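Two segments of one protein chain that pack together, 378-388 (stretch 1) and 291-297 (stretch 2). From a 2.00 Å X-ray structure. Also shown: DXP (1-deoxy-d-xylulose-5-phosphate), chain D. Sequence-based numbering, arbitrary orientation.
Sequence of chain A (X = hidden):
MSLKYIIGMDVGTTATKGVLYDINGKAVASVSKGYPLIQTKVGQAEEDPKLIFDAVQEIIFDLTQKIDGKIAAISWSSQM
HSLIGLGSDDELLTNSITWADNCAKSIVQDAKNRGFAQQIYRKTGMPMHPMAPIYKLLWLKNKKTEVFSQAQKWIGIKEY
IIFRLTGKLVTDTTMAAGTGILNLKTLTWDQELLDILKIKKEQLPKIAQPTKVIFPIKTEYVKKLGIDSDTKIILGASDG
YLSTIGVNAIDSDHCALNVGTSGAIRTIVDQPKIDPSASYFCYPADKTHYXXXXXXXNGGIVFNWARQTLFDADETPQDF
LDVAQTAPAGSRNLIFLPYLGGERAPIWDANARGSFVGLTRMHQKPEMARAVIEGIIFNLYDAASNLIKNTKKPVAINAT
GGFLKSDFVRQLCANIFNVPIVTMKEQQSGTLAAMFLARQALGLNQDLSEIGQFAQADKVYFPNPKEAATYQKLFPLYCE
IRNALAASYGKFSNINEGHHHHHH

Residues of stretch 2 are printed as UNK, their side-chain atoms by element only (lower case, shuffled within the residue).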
# COMPACT_ATOMS: atom_id res chain seq x y z
N PHE A 378 12.22 5.27 -8.21
CA PHE A 378 11.36 6.43 -8.41
C PHE A 378 11.64 7.49 -7.33
O PHE A 378 11.67 8.69 -7.60
CB PHE A 378 9.87 6.03 -8.36
CG PHE A 378 9.28 5.61 -9.68
CD1 PHE A 378 9.60 6.27 -10.86
CD2 PHE A 378 8.35 4.57 -9.73
CE1 PHE A 378 9.03 5.90 -12.06
CE2 PHE A 378 7.76 4.20 -10.93
CZ PHE A 378 8.10 4.86 -12.10
N ASN A 379 11.82 7.04 -6.10
CA ASN A 379 12.06 7.95 -4.98
C ASN A 379 13.36 8.73 -5.23
O ASN A 379 13.42 9.95 -5.05
CB ASN A 379 12.13 7.13 -3.69
CG ASN A 379 12.34 7.98 -2.44
OD1 ASN A 379 13.16 7.64 -1.58
ND2 ASN A 379 11.60 9.07 -2.33
N LEU A 380 14.39 8.01 -5.66
CA LEU A 380 15.68 8.61 -6.02
C LEU A 380 15.53 9.57 -7.20
O LEU A 380 16.21 10.60 -7.26
CB LEU A 380 16.70 7.52 -6.35
CG LEU A 380 17.24 6.72 -5.16
CD1 LEU A 380 17.77 5.35 -5.60
CD2 LEU A 380 18.30 7.49 -4.39
N TYR A 381 14.67 9.23 -8.15
CA TYR A 381 14.47 10.09 -9.31
C TYR A 381 13.71 11.33 -8.91
O TYR A 381 13.89 12.40 -9.48
CB TYR A 381 13.73 9.34 -10.41
CG TYR A 381 13.42 10.17 -11.62
CD1 TYR A 381 14.45 10.68 -12.43
CD2 TYR A 381 12.12 10.44 -11.98
CE1 TYR A 381 14.15 11.43 -13.56
CE2 TYR A 381 11.82 11.19 -13.09
CZ TYR A 381 12.83 11.68 -13.89
OH TYR A 381 12.50 12.41 -15.02
N ASP A 382 12.84 11.16 -7.91
CA ASP A 382 12.08 12.26 -7.31
C ASP A 382 13.07 13.26 -6.70
O ASP A 382 12.98 14.48 -6.93
CB ASP A 382 11.14 11.66 -6.25
CG ASP A 382 10.16 12.67 -5.65
OD1 ASP A 382 10.20 13.86 -6.03
OD2 ASP A 382 9.33 12.27 -4.81
N ALA A 383 14.03 12.76 -5.93
CA ALA A 383 15.05 13.62 -5.32
C ALA A 383 15.93 14.25 -6.40
O ALA A 383 16.15 15.45 -6.39
CB ALA A 383 15.90 12.86 -4.31
N ALA A 384 16.40 13.45 -7.35
CA ALA A 384 17.20 13.98 -8.47
C ALA A 384 16.48 15.10 -9.22
O ALA A 384 17.08 16.11 -9.58
CB ALA A 384 17.57 12.85 -9.42
N SER A 385 15.19 14.92 -9.47
CA SER A 385 14.39 15.89 -10.21
C SER A 385 14.26 17.23 -9.49
O SER A 385 14.11 18.27 -10.14
CB SER A 385 12.99 15.32 -10.49
OG SER A 385 13.05 14.20 -11.37
N ASN A 386 14.30 17.21 -8.16
CA ASN A 386 14.32 18.46 -7.40
C ASN A 386 15.58 19.27 -7.70
O ASN A 386 15.53 20.49 -7.78
CB ASN A 386 14.24 18.19 -5.90
CG ASN A 386 12.87 17.73 -5.47
OD1 ASN A 386 11.89 17.93 -6.17
ND2 ASN A 386 12.79 17.11 -4.29
N LEU A 387 16.71 18.58 -7.87
CA LEU A 387 18.01 19.19 -8.16
C LEU A 387 18.03 19.85 -9.54
O LEU A 387 18.47 20.99 -9.70
CB LEU A 387 19.08 18.10 -8.15
CG LEU A 387 20.05 17.77 -7.02
CD1 LEU A 387 19.54 18.13 -5.63
CD2 LEU A 387 20.46 16.30 -7.10
N ILE A 388 17.58 19.10 -10.54
CA ILE A 388 17.64 19.48 -11.94
C ILE A 388 16.61 20.54 -12.25
O ILE A 388 16.89 21.53 -12.92
CB ILE A 388 17.30 18.27 -12.84
CG1 ILE A 388 18.19 17.08 -12.50
CG2 ILE A 388 17.41 18.62 -14.32
CD1 ILE A 388 17.84 15.84 -13.33
N UNK A 291 28.10 21.83 -3.62
CA UNK A 291 27.57 20.48 -3.69
C UNK A 291 26.08 20.50 -3.37
O UNK A 291 25.67 20.83 -2.25
c UNK A 291 27.90 18.07 -2.79
c UNK A 291 28.32 19.55 -2.74
c UNK A 291 28.40 17.37 -1.52
c UNK A 291 28.48 17.38 -4.02
N UNK A 292 25.27 20.17 -4.38
CA UNK A 292 23.84 20.04 -4.18
C UNK A 292 23.50 18.57 -4.04
O UNK A 292 24.06 17.73 -4.74
c UNK A 292 22.55 22.44 -7.01
c UNK A 292 23.07 20.62 -5.36
c UNK A 292 23.46 22.02 -5.84
c UNK A 292 23.39 23.04 -4.70
N UNK A 293 22.58 18.24 -3.16
CA UNK A 293 22.16 16.86 -3.13
C UNK A 293 21.02 16.52 -2.21
O UNK A 293 20.53 17.37 -1.43
N UNK A 294 20.60 15.26 -2.32
CA UNK A 294 19.58 14.68 -1.47
C UNK A 294 20.08 13.37 -0.88
O UNK A 294 20.38 12.42 -1.62
N UNK A 295 20.21 13.31 0.45
CA UNK A 295 20.48 12.02 1.09
C UNK A 295 19.15 11.28 1.20
O UNK A 295 18.16 11.86 1.58
c UNK A 295 20.57 13.87 2.67
c UNK A 295 19.94 14.38 1.42
c UNK A 295 20.98 12.42 2.48
N UNK A 296 19.12 10.01 0.82
CA UNK A 296 17.86 9.25 0.77
C UNK A 296 18.01 8.00 1.62
O UNK A 296 18.90 7.17 1.37
c UNK A 296 16.26 8.04 -0.75
c UNK A 296 17.53 8.86 -0.69
c UNK A 296 17.40 10.10 -1.57
N UNK A 297 17.16 7.87 2.64
CA UNK A 297 17.28 6.75 3.58
C UNK A 297 17.00 5.40 2.91
O UNK A 297 17.70 4.41 3.17
n UNK A 297 15.49 8.60 6.30
o UNK A 297 17.61 8.77 5.53
c UNK A 297 16.53 8.18 5.56
c UNK A 297 16.31 6.90 4.76
C1 DXP D . 11.54 8.09 14.50
C2 DXP D . 12.08 6.93 13.61
C3 DXP D . 13.52 7.09 13.06
C4 DXP D . 13.58 8.42 12.28
C5 DXP D . 14.66 8.78 11.23
O2 DXP D . 11.32 6.18 13.10
O3 DXP D . 13.96 5.94 12.45
O4 DXP D . 12.28 8.71 11.85
O5 DXP D . 14.22 9.32 10.01
P DXP D . 14.86 10.62 9.19
O2P DXP D . 14.29 11.97 9.82
O1P DXP D . 16.45 10.46 9.07
O3P DXP D . 14.30 10.70 7.89

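Residues 291 to 296 of stretch 2 belong to a strand that begins earlier in the chain and lies along the helix of stretch 1, and the side chains can be read in order from the atoms present. Position 291 carries four carbons, forked at the second, a branch one carbon beyond CB. The group stays out of reach of the helix and makes no contact with it. The residue is Leu-291.

At position 292 the same count and the same fork recur: four carbons, branched at the second. Here the CA-to-CB bond points toward the helix, and the CB lies 4.3 Å from CD1 of Leu-387, an apolar contact between side chains. This is Leu-292, with chi1 in the m well and chi2 in t.

Position 293 has no atoms beyond the backbone. Its CA comes within 3.8 Å of Leu-387 CD1, so the leucine methyl rests directly against the main chain. The residue is Gly-293, and its nearly extended backbone (phi/psi -175/174) continues the strand.

Position 294 is likewise bare, and it is here that strand and helix come closest in backbone register, with its CA 6.0 Å from the CA of Ala-383. An ideal CB built at this position would point toward the helix and lie 3.5 Å from Ala-383 CB, a tight approach for two carbons. The absence of a side chain identifies Gly-294, matched across the interface by the small methyl of Ala-383.

Three carbons at position 295 close a ring onto the backbone nitrogen, which only proline does. The CA-to-CB bond points away from the helix, and the ring makes no contact with it. Pro-295 has a C-gamma endo pucker and lacks an amide hydrogen to donate.

At position 296 one carbon carries two others, three in all, so the branch is at CB itself. The CA-to-CB bond points toward the helix, and the group reaches Asn-379, Leu-380 and Ala-383. It is Val-296, in the t rotamer: its CG2 lies 3.9 Å from Leu-380 CD2 and 4.2 Å from Ala-383 CB, while its CG1 packs beside the Asn-379 side chain.

Position 297, past the end of the strand, bears two carbons, the second carrying one oxygen and one nitrogen, and its CA-to-CB bond points away from the helix. This carboxamide belongs to Asn-297. Its ND2 donates a hydrogen bond to O3P of the bound sugar phosphate DXP at 2.9 Å and a weak one to O1P at 3.5 Å.

The contact is nearly antiparallel, with 159° between the helix and strand directions and axes 8.0 Å apart at closest approach. No hydrogen bond crosses it; packing of buried, largely apolar groups accounts for the 293 Å² of covered surface. Val-296 and Leu-387 contribute most, near opposite ends of the contact, and between them the bare backbone of Gly-294 leaves room for Ala-383, while Leu-387 rests against the CA of Gly-293.

Stretch 2 291-297: LLGGPVN
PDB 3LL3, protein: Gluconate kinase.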